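Local coordinates for phenol hydroxylase component phN (Pseudomonas stutzeri, PDB 3U52), which probably forms the diiron-bearing hydroxylase subunit of a multicomponent monooxygenase that adds oxygen to phenol, at residues Y298-G303 against V323-K328; D77-N82 against D219-T224; F179-S184 against P444-Q449; W47-D52 against L248-D253. One frame throughout, in Å; residues are numbered along the deposited sequence.

Followed from the N terminus, the chain opens contact 4 at W47-D52, in the loop before helix 58-81, and contact 2 at D77-N82, where that helix ends. F179-S184 then opens contact 3. Helix 220-250 closes two loops: its N-cap and first turn, D219-T224, complete contact 2, and its last residues with the loop that follows, L248-D253, complete contact 4, so the contact 2 loop lies wholly within that of contact 4. Contact 1 closes the shortest loop, between helices 291-310 and 321-327, inside the long loop that P444-Q449 finally closes as contact 3. Contact 3 crosses both contacts 2 and 4, tying the helical hydroxylase core to the region of the YHS domain.

Contact 1: Y298-G303 against V323-K328; sequences YYEQNG and VANDAK
N325, on helix 321-327, is the first residue of its segment to meet helix 291-310, where it touches Y299 and E300. Its OD1 comes to the edge of the Y299 ring, close to the ring plane and 3.9 Å from Y299 CD1. That same oxygen accepts from W295 NE1, and W295 in turn stacks on Y299, whose OH is held by Q321. The N325 amide also lies against the E300 carboxylate, the two planes 24° apart in a stack, with N325 CG 3.7 Å from E300 CD. The aliphatic part of E300 joins in, its CG 3.5 Å from N325 OD1.

K328 follows one turn later. Its chain runs extended as far as CE and then bends (chi4 -96°), which turns the ammonium group toward E300. K328 NZ meets the syn lone pair of E300 OE1 at 2.7 Å, a hydrogen-bonded salt bridge. It also donates to N325 O at 3.1 Å, from above the carbonyl plane. This helix-helix contact thus pairs a buried aromatic side at Y299 with a salt bridge from partly exposed E300. The nearby positive charge probably favours the ionised form of E300, while the stacked amide probably helps hold the carboxylate's orientation.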
loop_
_atom_site.group_PDB
_atom_site.type_symbol
_atom_site.label_atom_id
_atom_site.label_comp_id
_atom_site.label_asym_id
_atom_site.label_seq_id
_atom_site.Cartn_x
_atom_site.Cartn_y
_atom_site.Cartn_z
ATOM N N TYR A 298 20.837 -24.631 -5.131
ATOM C CA TYR A 298 19.621 -24.669 -5.911
ATOM C C TYR A 298 19.653 -25.706 -7.012
ATOM O O TYR A 298 18.624 -26.262 -7.348
ATOM C CB TYR A 298 19.249 -23.278 -6.440
ATOM C CG TYR A 298 18.973 -22.359 -5.292
ATOM C CD1 TYR A 298 19.817 -21.301 -5.009
ATOM C CD2 TYR A 298 17.881 -22.583 -4.454
ATOM C CE1 TYR A 298 19.566 -20.468 -3.926
ATOM C CE2 TYR A 298 17.624 -21.769 -3.373
ATOM C CZ TYR A 298 18.466 -20.715 -3.110
ATOM O OH TYR A 298 18.210 -19.891 -2.023
ATOM N N TYR A 299 20.816 -25.970 -7.580
ATOM C CA TYR A 299 20.856 -26.984 -8.594
ATOM C C TYR A 299 21.451 -28.251 -8.046
ATOM O O TYR A 299 20.823 -29.305 -8.164
ATOM C CB TYR A 299 21.604 -26.564 -9.894
ATOM C CG TYR A 299 21.564 -27.716 -10.876
ATOM C CD1 TYR A 299 22.651 -28.598 -11.003
ATOM C CD2 TYR A 299 20.390 -27.992 -11.603
ATOM C CE1 TYR A 299 22.578 -29.712 -11.830
ATOM C CE2 TYR A 299 20.315 -29.098 -12.424
ATOM C CZ TYR A 299 21.391 -29.956 -12.526
ATOM O OH TYR A 299 21.284 -31.032 -13.411
ATOM N N GLU A 300 22.654 -28.221 -7.492
ATOM C CA GLU A 300 23.275 -29.520 -7.151
ATOM C C GLU A 300 22.455 -30.294 -6.075
ATOM O O GLU A 300 22.187 -31.480 -6.233
ATOM C CB GLU A 300 24.746 -29.370 -6.754
ATOM C CG GLU A 300 25.630 -29.008 -7.947
ATOM C CD GLU A 300 27.089 -28.844 -7.575
ATOM O OE1 GLU A 300 27.718 -27.865 -8.025
ATOM O OE2 GLU A 300 27.595 -29.687 -6.815
ATOM N N GLN A 301 22.006 -29.605 -5.029
ATOM C CA GLN A 301 21.240 -30.262 -3.966
ATOM C C GLN A 301 19.796 -30.469 -4.347
ATOM O O GLN A 301 19.325 -31.617 -4.436
ATOM C CB GLN A 301 21.393 -29.486 -2.651
ATOM C CG GLN A 301 22.838 -29.616 -2.107
ATOM C CD GLN A 301 23.149 -28.794 -0.854
ATOM O OE1 GLN A 301 22.283 -28.096 -0.270
ATOM N NE2 GLN A 301 24.412 -28.872 -0.429
ATOM N N ASN A 302 19.060 -29.387 -4.592
ATOM C CA ASN A 302 17.616 -29.514 -4.874
ATOM C C ASN A 302 17.322 -30.279 -6.179
ATOM O O ASN A 302 16.478 -31.172 -6.217
ATOM C CB ASN A 302 16.943 -28.134 -4.885
ATOM C CG ASN A 302 16.979 -27.427 -3.527
ATOM O OD1 ASN A 302 17.399 -27.988 -2.515
ATOM N ND2 ASN A 302 16.547 -26.179 -3.510
ATOM N N GLY A 303 18.049 -29.939 -7.236
ATOM C CA GLY A 303 17.947 -30.565 -8.567
ATOM C C GLY A 303 18.363 -32.028 -8.496
ATOM O O GLY A 303 17.745 -32.870 -9.135
ATOM N N VAL A 323 29.961 -30.525 -16.245
ATOM C CA VAL A 323 30.688 -29.404 -16.812
ATOM C C VAL A 323 30.153 -28.126 -16.145
ATOM O O VAL A 323 30.929 -27.235 -15.820
ATOM C CB VAL A 323 30.531 -29.365 -18.363
ATOM C CG1 VAL A 323 31.166 -28.153 -18.920
ATOM C CG2 VAL A 323 31.134 -30.618 -19.035
ATOM N N ALA A 324 28.829 -28.035 -15.953
ATOM C CA ALA A 324 28.189 -26.846 -15.369
ATOM C C ALA A 324 28.554 -26.741 -13.870
ATOM O O ALA A 324 28.824 -25.631 -13.342
ATOM C CB ALA A 324 26.677 -26.927 -15.566
ATOM N N ASN A 325 28.550 -27.881 -13.172
ATOM C CA ASN A 325 28.961 -27.904 -11.717
ATOM C C ASN A 325 30.370 -27.374 -11.540
ATOM O O ASN A 325 30.595 -26.499 -10.737
ATOM C CB ASN A 325 28.826 -29.301 -11.090
ATOM C CG ASN A 325 27.404 -29.786 -11.105
ATOM O OD1 ASN A 325 26.470 -29.001 -11.370
ATOM N ND2 ASN A 325 27.206 -31.078 -10.834
ATOM N N ASP A 326 31.294 -27.856 -12.368
ATOM C CA ASP A 326 32.654 -27.345 -12.413
ATOM C C ASP A 326 32.814 -25.857 -12.856
ATOM O O ASP A 326 33.675 -25.169 -12.341
ATOM C CB ASP A 326 33.505 -28.227 -13.329
ATOM C CG ASP A 326 34.972 -27.840 -13.276
ATOM O OD1 ASP A 326 35.640 -28.234 -12.289
ATOM O OD2 ASP A 326 35.459 -27.124 -14.207
ATOM N N ALA A 327 31.968 -25.354 -13.775
ATOM C CA ALA A 327 32.084 -23.957 -14.245
ATOM C C ALA A 327 31.693 -22.936 -13.176
ATOM O O ALA A 327 31.990 -21.752 -13.310
ATOM C CB ALA A 327 31.242 -23.704 -15.534
ATOM N N LYS A 328 31.019 -23.379 -12.129
ATOM C CA LYS A 328 30.559 -22.461 -11.097
ATOM C C LYS A 328 31.729 -21.706 -10.456
ATOM O O LYS A 328 31.538 -20.583 -9.942
ATOM C CB LYS A 328 29.680 -23.183 -10.034
ATOM C CG LYS A 328 30.484 -24.017 -8.999
ATOM C CD LYS A 328 29.534 -24.740 -8.074
ATOM C CE LYS A 328 30.295 -25.691 -7.127
ATOM N NZ LYS A 328 30.308 -27.055 -7.667
#

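Contact 2: D77-N82 against D219-T224; sequences DAFAQN and DMATVT
F79 and A221 make the central apolar contact, between helices whose segments run in nearly opposite directions. The methyl group of A221 sits over one face of the F79 ring, a CH-pi contact with CB 4.0 Å from the ring centroid and only 6° off its normal. With CG anti to the backbone N (chi1 178°), F79 extends its ring to the start of helix 220-250, and F79 CD1 lies 3.9 Å from M220 CB. The side chains of F79 and M220 run alongside one another in opposite senses; M220 goes on to pack against N82 of the second subunit.

The hydrogen bonds lie within each segment, at the helix ends. N82 ND2 donates to A78 O at 2.8 Å, adding a second bond to a carbonyl that already accepts from N82 N. M220 O is likewise gripped twice, by T224 N and by T224 OG1 at 2.7 Å, from opposite faces of its plane. D219 occupies the N-cap, where OD1 receives a weak capping bond from T222 N and is also hydrogen-bonded to Y152 OH.

Such packing joins the C-terminal end of one helix to the capped N terminus of its antiparallel neighbour in a helical hydroxylase core, where T222 lines a xenon pocket.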
loop_
_atom_site.group_PDB
_atom_site.type_symbol
_atom_site.label_atom_id
_atom_site.label_comp_id
_atom_site.label_asym_id
_atom_site.label_seq_id
_atom_site.Cartn_x
_atom_site.Cartn_y
_atom_site.Cartn_z
ATOM N N ASP A 77 4.001 3.841 -5.134
ATOM C CA ASP A 77 3.771 5.273 -5.077
ATOM C C ASP A 77 4.524 5.923 -3.915
ATOM O O ASP A 77 4.983 7.050 -4.063
ATOM C CB ASP A 77 2.284 5.636 -4.910
ATOM C CG ASP A 77 1.418 5.235 -6.093
ATOM O OD1 ASP A 77 0.242 4.912 -5.821
ATOM O OD2 ASP A 77 1.871 5.259 -7.274
ATOM N N ALA A 78 4.591 5.248 -2.767
ATOM C CA ALA A 78 5.283 5.737 -1.576
ATOM C C ALA A 78 6.802 5.819 -1.821
ATOM O O ALA A 78 7.495 6.753 -1.325
ATOM C CB ALA A 78 5.035 4.796 -0.396
ATOM N N PHE A 79 7.301 4.807 -2.517
ATOM C CA PHE A 79 8.709 4.727 -2.918
ATOM C C PHE A 79 9.088 5.933 -3.748
ATOM O O PHE A 79 10.083 6.608 -3.440
ATOM C CB PHE A 79 8.957 3.411 -3.677
ATOM C CG PHE A 79 10.362 3.237 -4.171
ATOM C CD1 PHE A 79 11.333 2.712 -3.355
ATOM C CD2 PHE A 79 10.695 3.583 -5.485
ATOM C CE1 PHE A 79 12.666 2.539 -3.827
ATOM C CE2 PHE A 79 12.002 3.414 -5.952
ATOM C CZ PHE A 79 12.970 2.894 -5.118
ATOM N N ALA A 80 8.282 6.224 -4.772
ATOM C CA ALA A 80 8.489 7.336 -5.684
ATOM C C ALA A 80 8.318 8.708 -5.012
ATOM O O ALA A 80 9.146 9.607 -5.248
ATOM C CB ALA A 80 7.534 7.220 -6.896
ATOM N N GLN A 81 7.238 8.860 -4.225
ATOM C CA GLN A 81 6.939 10.101 -3.511
ATOM C C GLN A 81 8.061 10.438 -2.505
ATOM O O GLN A 81 8.407 11.617 -2.349
ATOM C CB GLN A 81 5.489 10.136 -2.924
ATOM C CG GLN A 81 5.270 10.101 -1.372
ATOM C CD GLN A 81 4.029 9.190 -0.877
ATOM O OE1 GLN A 81 3.032 8.977 -1.622
ATOM N NE2 GLN A 81 4.122 8.664 0.400
ATOM N N ASN A 82 8.663 9.405 -1.903
ATOM C CA ASN A 82 9.746 9.564 -0.929
ATOM C C ASN A 82 11.178 9.409 -1.465
ATOM O O ASN A 82 12.130 9.255 -0.686
ATOM C CB ASN A 82 9.482 8.698 0.303
ATOM C CG ASN A 82 8.198 9.143 1.031
ATOM O OD1 ASN A 82 8.151 10.241 1.597
ATOM N ND2 ASN A 82 7.139 8.331 0.937
ATOM N N ASP A 219 16.587 -1.723 -2.057
ATOM C CA ASP A 219 15.714 -1.451 -3.208
ATOM C C ASP A 219 14.320 -1.987 -2.849
ATOM O O ASP A 219 14.001 -3.169 -3.070
ATOM C CB ASP A 219 16.298 -2.111 -4.466
ATOM C CG ASP A 219 15.387 -2.010 -5.696
ATOM O OD1 ASP A 219 14.404 -1.234 -5.702
ATOM O OD2 ASP A 219 15.678 -2.714 -6.690
ATOM N N MET A 220 13.516 -1.110 -2.250
ATOM C CA MET A 220 12.207 -1.488 -1.752
ATOM C C MET A 220 11.235 -1.843 -2.860
ATOM O O MET A 220 10.421 -2.760 -2.689
ATOM C CB MET A 220 11.619 -0.373 -0.915
ATOM C CG MET A 220 10.238 -0.701 -0.360
ATOM S SD MET A 220 9.540 0.714 0.567
ATOM C CE MET A 220 10.794 0.937 1.827
ATOM N N ALA A 221 11.315 -1.154 -3.986
ATOM C CA ALA A 221 10.442 -1.465 -5.129
ATOM C C ALA A 221 10.583 -2.887 -5.641
ATOM O O ALA A 221 9.590 -3.611 -5.818
ATOM C CB ALA A 221 10.661 -0.466 -6.270
ATOM N N THR A 222 11.825 -3.284 -5.902
ATOM C CA THR A 222 12.122 -4.626 -6.430
ATOM C C THR A 222 11.755 -5.713 -5.380
ATOM O O THR A 222 11.107 -6.756 -5.694
ATOM C CB THR A 222 13.610 -4.685 -6.941
ATOM O OG1 THR A 222 13.790 -3.732 -8.015
ATOM C CG2 THR A 222 14.042 -6.114 -7.405
ATOM N N VAL A 223 12.101 -5.472 -4.114
ATOM C CA VAL A 223 11.851 -6.520 -3.151
ATOM C C VAL A 223 10.327 -6.727 -2.971
ATOM O O VAL A 223 9.863 -7.860 -2.823
ATOM C CB VAL A 223 12.631 -6.365 -1.836
ATOM C CG1 VAL A 223 12.010 -5.315 -0.955
ATOM C CG2 VAL A 223 12.632 -7.702 -1.111
ATOM N N THR A 224 9.572 -5.638 -3.069
ATOM C CA THR A 224 8.111 -5.665 -2.964
ATOM C C THR A 224 7.532 -6.403 -4.173
ATOM O O THR A 224 6.612 -7.201 -4.031
ATOM C CB THR A 224 7.536 -4.232 -2.886
ATOM O OG1 THR A 224 8.056 -3.600 -1.709
ATOM C CG2 THR A 224 5.983 -4.244 -2.819
#

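Contact 3: F179-S184 against P444-Q449; sequences FDDARS and PEKYIQ
K446, D181 and Y447 carry the contact between helix 173-184, in the hydroxylase family region, and the short helix 444-447 of the YHS range, where the Y447 side chain is about 9 Å from the zinc ion. The K446 side chain is extended all the way from CG, its CG anti to the backbone N (chi1 -179°), which brings NZ to the flank of the opposite helix. There the ammonium group has three acceptors: D181 O at 2.9 Å, S184 OG at 2.9 Å and D181 OD1 at 3.1 Å. The last is a salt bridge that meets the oxygen from above the carboxylate plane, 39° out of it.

D181 crosses K446 at about a right angle and divides its carboxylate between two partners on helix 444-447. While OD1 takes the lysine, OD2 accepts from Y447 OH at 2.5 Å, on its syn side but somewhat out of the carboxylate plane. OD2 lies in the plane of the Y447 ring, at its edge, although ring and carboxylate planes are turned 63° apart. Beyond the two segments, K264 and R268 of helix 254-283 also form salt bridges to D181, through OD1 and OD2 respectively.

The setting is buried, and a neighbouring chain of another protein packs over D181, S184 and K446. With the cationic groups of K446, K264 and R268 around it, D181 is probably held as a carboxylate.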
loop_
_atom_site.group_PDB
_atom_site.type_symbol
_atom_site.label_atom_id
_atom_site.label_comp_id
_atom_site.label_asym_id
_atom_site.label_seq_id
_atom_site.Cartn_x
_atom_site.Cartn_y
_atom_site.Cartn_z
ATOM N N PHE A 179 14.362 -17.556 -25.653
ATOM C CA PHE A 179 12.911 -17.607 -25.720
ATOM C C PHE A 179 12.314 -17.776 -27.142
ATOM O O PHE A 179 11.221 -18.327 -27.271
ATOM C CB PHE A 179 12.270 -16.381 -24.997
ATOM C CG PHE A 179 11.194 -16.794 -24.035
ATOM C CD1 PHE A 179 11.504 -17.144 -22.747
ATOM C CD2 PHE A 179 9.873 -16.881 -24.461
ATOM C CE1 PHE A 179 10.499 -17.600 -21.841
ATOM C CE2 PHE A 179 8.855 -17.304 -23.589
ATOM C CZ PHE A 179 9.168 -17.667 -22.280
ATOM N N ASP A 180 12.991 -17.260 -28.175
ATOM C CA ASP A 180 12.575 -17.492 -29.587
ATOM C C ASP A 180 12.642 -18.979 -29.876
ATOM O O ASP A 180 11.772 -19.487 -30.511
ATOM C CB ASP A 180 13.452 -16.742 -30.573
ATOM C CG ASP A 180 13.091 -15.272 -30.700
ATOM O OD1 ASP A 180 12.138 -14.794 -29.998
ATOM O OD2 ASP A 180 13.752 -14.555 -31.523
ATOM N N ASP A 181 13.670 -19.670 -29.383
ATOM C CA ASP A 181 13.836 -21.120 -29.550
ATOM C C ASP A 181 12.629 -21.835 -28.960
ATOM O O ASP A 181 11.972 -22.620 -29.654
ATOM C CB ASP A 181 15.187 -21.509 -28.913
ATOM C CG ASP A 181 15.630 -22.961 -29.178
ATOM O OD1 ASP A 181 14.811 -23.833 -29.481
ATOM O OD2 ASP A 181 16.842 -23.226 -29.009
ATOM N N ALA A 182 12.257 -21.498 -27.704
ATOM C CA ALA A 182 11.083 -22.123 -27.063
ATOM C C ALA A 182 9.760 -21.835 -27.786
ATOM O O ALA A 182 8.960 -22.738 -27.966
ATOM C CB ALA A 182 10.977 -21.688 -25.552
ATOM N N ARG A 183 9.534 -20.587 -28.180
ATOM C CA ARG A 183 8.253 -20.250 -28.840
ATOM C C ARG A 183 8.147 -20.737 -30.325
ATOM O O ARG A 183 7.052 -20.921 -30.852
ATOM C CB ARG A 183 8.038 -18.766 -28.789
ATOM C CG ARG A 183 7.754 -18.233 -27.370
ATOM C CD ARG A 183 6.992 -16.943 -27.507
ATOM N NE ARG A 183 7.852 -15.882 -27.998
ATOM C CZ ARG A 183 7.465 -14.852 -28.752
ATOM N NH1 ARG A 183 8.360 -13.932 -29.113
ATOM N NH2 ARG A 183 6.213 -14.747 -29.182
ATOM N N SER A 184 9.283 -20.974 -30.975
ATOM C CA SER A 184 9.229 -21.593 -32.271
ATOM C C SER A 184 9.048 -23.104 -32.229
ATOM O O SER A 184 8.701 -23.722 -33.249
ATOM C CB SER A 184 10.427 -21.183 -33.077
ATOM O OG SER A 184 11.609 -21.655 -32.488
ATOM N N PRO A 444 20.017 -28.845 -36.933
ATOM C CA PRO A 444 20.769 -27.802 -37.609
ATOM C C PRO A 444 19.913 -26.822 -38.372
ATOM O O PRO A 444 20.284 -25.657 -38.414
ATOM C CB PRO A 444 21.755 -28.570 -38.542
ATOM C CG PRO A 444 21.265 -29.972 -38.590
ATOM C CD PRO A 444 20.344 -30.211 -37.396
ATOM N N GLU A 445 18.814 -27.299 -38.980
ATOM C CA GLU A 445 17.911 -26.486 -39.822
ATOM C C GLU A 445 17.365 -25.274 -39.050
ATOM O O GLU A 445 17.042 -24.217 -39.631
ATOM C CB GLU A 445 16.724 -27.333 -40.307
ATOM C CG GLU A 445 17.117 -28.584 -41.194
ATOM C CD GLU A 445 17.590 -29.838 -40.370
ATOM O OE1 GLU A 445 18.347 -30.668 -40.965
ATOM O OE2 GLU A 445 17.215 -30.023 -39.172
ATOM N N LYS A 446 17.240 -25.449 -37.738
ATOM C CA LYS A 446 16.778 -24.381 -36.876
ATOM C C LYS A 446 17.917 -23.401 -36.592
ATOM O O LYS A 446 17.803 -22.220 -36.901
ATOM C CB LYS A 446 16.178 -24.993 -35.593
ATOM C CG LYS A 446 15.635 -23.975 -34.603
ATOM C CD LYS A 446 14.736 -24.691 -33.516
ATOM C CE LYS A 446 13.982 -23.625 -32.776
ATOM N NZ LYS A 446 12.915 -24.152 -31.877
ATOM N N TYR A 447 19.041 -23.895 -36.041
ATOM C CA TYR A 447 20.135 -22.997 -35.623
ATOM C C TYR A 447 20.886 -22.209 -36.718
ATOM O O TYR A 447 21.434 -21.122 -36.435
ATOM C CB TYR A 447 21.116 -23.713 -34.665
ATOM C CG TYR A 447 20.328 -24.064 -33.482
ATOM C CD1 TYR A 447 19.927 -23.051 -32.581
ATOM C CD2 TYR A 447 19.848 -25.392 -33.311
ATOM C CE1 TYR A 447 19.093 -23.382 -31.487
ATOM C CE2 TYR A 447 19.024 -25.726 -32.255
ATOM C CZ TYR A 447 18.648 -24.713 -31.359
ATOM O OH TYR A 447 17.810 -25.093 -30.363
ATOM N N ILE A 448 20.877 -22.711 -37.961
ATOM C CA ILE A 448 21.483 -21.951 -39.071
ATOM C C ILE A 448 20.726 -20.666 -39.397
ATOM O O ILE A 448 21.249 -19.797 -40.138
ATOM C CB ILE A 448 21.683 -22.816 -40.397
ATOM C CG1 ILE A 448 20.321 -23.159 -41.038
ATOM C CG2 ILE A 448 22.552 -24.011 -40.072
ATOM C CD1 ILE A 448 20.372 -24.012 -42.321
ATOM N N GLN A 449 19.515 -20.514 -38.823
ATOM C CA GLN A 449 18.738 -19.285 -39.016
ATOM C C GLN A 449 19.083 -18.142 -38.102
ATOM O O GLN A 449 18.718 -16.974 -38.379
ATOM C CB GLN A 449 17.273 -19.548 -38.830
ATOM C CG GLN A 449 16.642 -20.462 -39.838
ATOM C CD GLN A 449 15.275 -20.901 -39.339
ATOM O OE1 GLN A 449 14.382 -20.073 -39.185
ATOM N NE2 GLN A 449 15.108 -22.192 -39.077
#

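Contact 4: W47-D52 against L248-D253; sequences WSQWED and LEQHED
Q250 lays its amide end across the side chain of Q49, bringing the last turn of helix 220-250 against the 3-10 turn 47-49. That helix belongs to the diiron-carrying helical core, supplying the iron ligands E233 and H236, and the 3-10 turn lies in the loop that leads to helix 58-81. The touch is small and partly buried: Q250 NE2 comes within 4.0 Å of Q49 CB, and the two amide planes stand nearly perpendicular, 85° apart.

A bend in Q250 at chi2 (-76°) swings its amide out toward the loop. The group is also held from just before the 3-10 turn, where D46 N donates to Q250 OE1; the backbone oxygen of Q250 is taken by T45 OG1. Helix end and incoming loop are thereby joined through polar atoms.

W47 and W50 start away from this touch and reach F246 of the same helix, W50 meeting it edge-to-face, and both line a pocket occupied by xenon. The 3-10 turn between them is closed by W50 N donating to W47 O at 2.9 Å. Past the helix end, at the approach to helix 254-283, D253 N makes a capping bond in the imidazole plane to H251 ND1, 3.1 Å away at an N-H...N angle of 156°.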
loop_
_atom_site.group_PDB
_atom_site.type_symbol
_atom_site.label_atom_id
_atom_site.label_comp_id
_atom_site.label_asym_id
_atom_site.label_seq_id
_atom_site.Cartn_x
_atom_site.Cartn_y
_atom_site.Cartn_z
ATOM N N TRP A 47 -6.121 -37.579 -21.263
ATOM C CA TRP A 47 -6.022 -36.216 -20.726
ATOM C C TRP A 47 -6.660 -36.096 -19.363
ATOM O O TRP A 47 -6.270 -35.229 -18.563
ATOM C CB TRP A 47 -6.592 -35.183 -21.688
ATOM C CG TRP A 47 -5.608 -34.661 -22.720
ATOM C CD1 TRP A 47 -5.611 -34.932 -24.055
ATOM C CD2 TRP A 47 -4.494 -33.779 -22.497
ATOM N NE1 TRP A 47 -4.575 -34.266 -24.685
ATOM C CE2 TRP A 47 -3.885 -33.546 -23.745
ATOM C CE3 TRP A 47 -3.951 -33.173 -21.362
ATOM C CZ2 TRP A 47 -2.769 -32.732 -23.890
ATOM C CZ3 TRP A 47 -2.844 -32.360 -21.512
ATOM C CH2 TRP A 47 -2.261 -32.152 -22.755
ATOM N N SER A 48 -7.595 -37.000 -19.069
ATOM C CA SER A 48 -8.308 -36.977 -17.784
ATOM C C SER A 48 -7.393 -37.357 -16.603
ATOM O O SER A 48 -7.681 -37.062 -15.424
ATOM C CB SER A 48 -9.528 -37.898 -17.835
ATOM O OG SER A 48 -9.113 -39.230 -17.575
ATOM N N GLN A 49 -6.266 -37.972 -16.908
ATOM C CA GLN A 49 -5.300 -38.200 -15.854
ATOM C C GLN A 49 -4.487 -36.966 -15.452
ATOM O O GLN A 49 -3.704 -37.019 -14.491
ATOM C CB GLN A 49 -4.428 -39.378 -16.207
ATOM C CG GLN A 49 -5.269 -40.622 -16.255
ATOM C CD GLN A 49 -4.522 -41.783 -16.797
ATOM O OE1 GLN A 49 -4.644 -42.894 -16.269
ATOM N NE2 GLN A 49 -3.749 -41.562 -17.862
ATOM N N TRP A 50 -4.684 -35.859 -16.169
ATOM C CA TRP A 50 -4.155 -34.558 -15.726
ATOM C C TRP A 50 -4.651 -34.222 -14.311
ATOM O O TRP A 50 -5.872 -34.244 -14.064
ATOM C CB TRP A 50 -4.593 -33.453 -16.720
ATOM C CG TRP A 50 -4.077 -32.101 -16.334
ATOM C CD1 TRP A 50 -4.738 -31.127 -15.649
ATOM C CD2 TRP A 50 -2.776 -31.603 -16.586
ATOM N NE1 TRP A 50 -3.920 -30.030 -15.461
ATOM C CE2 TRP A 50 -2.706 -30.300 -16.029
ATOM C CE3 TRP A 50 -1.652 -32.118 -17.257
ATOM C CZ2 TRP A 50 -1.546 -29.491 -16.129
ATOM C CZ3 TRP A 50 -0.490 -31.322 -17.331
ATOM C CH2 TRP A 50 -0.451 -30.025 -16.757
ATOM N N GLU A 51 -3.736 -33.948 -13.375
ATOM C CA GLU A 51 -4.104 -33.467 -12.033
ATOM C C GLU A 51 -3.905 -31.968 -11.984
ATOM O O GLU A 51 -2.821 -31.491 -12.338
ATOM C CB GLU A 51 -3.240 -34.121 -10.928
ATOM C CG GLU A 51 -3.498 -35.642 -10.695
ATOM C CD GLU A 51 -4.962 -35.988 -10.383
ATOM O OE1 GLU A 51 -5.608 -35.262 -9.560
ATOM O OE2 GLU A 51 -5.466 -37.004 -10.962
ATOM N N ASP A 52 -4.926 -31.228 -11.577
ATOM C CA ASP A 52 -4.841 -29.749 -11.563
ATOM C C ASP A 52 -3.754 -29.328 -10.590
ATOM O O ASP A 52 -3.727 -29.798 -9.469
ATOM C CB ASP A 52 -6.194 -29.109 -11.215
ATOM C CG ASP A 52 -7.355 -29.657 -12.091
ATOM O OD1 ASP A 52 -8.290 -30.256 -11.529
ATOM O OD2 ASP A 52 -7.344 -29.517 -13.324
ATOM N N LEU A 248 5.640 -37.908 -18.901
ATOM C CA LEU A 248 6.409 -39.138 -18.726
ATOM C C LEU A 248 5.512 -40.354 -18.478
ATOM O O LEU A 248 5.840 -41.460 -18.896
ATOM C CB LEU A 248 7.417 -39.001 -17.572
ATOM C CG LEU A 248 8.548 -38.025 -17.923
ATOM C CD1 LEU A 248 9.391 -37.655 -16.676
ATOM C CD2 LEU A 248 9.393 -38.541 -19.064
ATOM N N GLU A 249 4.382 -40.152 -17.820
ATOM C CA GLU A 249 3.494 -41.264 -17.489
ATOM C C GLU A 249 2.564 -41.658 -18.609
ATOM O O GLU A 249 2.017 -42.755 -18.614
ATOM C CB GLU A 249 2.697 -40.916 -16.247
ATOM C CG GLU A 249 3.561 -41.031 -15.010
ATOM C CD GLU A 249 2.832 -40.780 -13.735
ATOM O OE1 GLU A 249 1.582 -40.844 -13.757
ATOM O OE2 GLU A 249 3.519 -40.528 -12.713
ATOM N N GLN A 250 2.382 -40.774 -19.576
ATOM C CA GLN A 250 1.402 -41.010 -20.617
ATOM C C GLN A 250 1.804 -42.069 -21.644
ATOM O O GLN A 250 0.933 -42.698 -22.236
ATOM C CB GLN A 250 1.000 -39.699 -21.299
ATOM C CG GLN A 250 0.134 -38.852 -20.440
ATOM C CD GLN A 250 -1.283 -39.356 -20.375
ATOM O OE1 GLN A 250 -1.874 -39.603 -21.394
ATOM N NE2 GLN A 250 -1.825 -39.522 -19.181
ATOM N N HIS A 251 3.097 -42.297 -21.837
ATOM C CA HIS A 251 3.521 -43.264 -22.825
ATOM C C HIS A 251 5.006 -43.457 -22.731
ATOM O O HIS A 251 5.746 -42.474 -22.653
ATOM C CB HIS A 251 3.178 -42.782 -24.238
ATOM C CG HIS A 251 3.005 -43.911 -25.196
ATOM N ND1 HIS A 251 4.076 -44.624 -25.693
ATOM C CD2 HIS A 251 1.891 -44.504 -25.693
ATOM C CE1 HIS A 251 3.632 -45.589 -26.481
ATOM N NE2 HIS A 251 2.310 -45.539 -26.493
ATOM N N GLU A 252 5.465 -44.704 -22.772
ATOM C CA GLU A 252 6.902 -44.976 -22.667
ATOM C C GLU A 252 7.666 -44.351 -23.796
ATOM O O GLU A 252 8.807 -43.973 -23.618
ATOM C CB GLU A 252 7.216 -46.479 -22.632
ATOM C CG GLU A 252 6.566 -47.260 -23.741
ATOM C CD GLU A 252 6.856 -48.754 -23.657
ATOM O OE1 GLU A 252 6.417 -49.396 -22.665
ATOM O OE2 GLU A 252 7.519 -49.285 -24.592
ATOM N N ASP A 253 7.049 -44.241 -24.959
ATOM C CA ASP A 253 7.726 -43.563 -26.070
ATOM C C ASP A 253 8.082 -42.077 -25.769
ATOM O O ASP A 253 8.988 -41.536 -26.391
ATOM C CB ASP A 253 6.925 -43.680 -27.357
ATOM C CG ASP A 253 6.804 -45.157 -27.864
ATOM O OD1 ASP A 253 7.609 -46.037 -27.452
ATOM O OD2 ASP A 253 5.890 -45.420 -28.680
#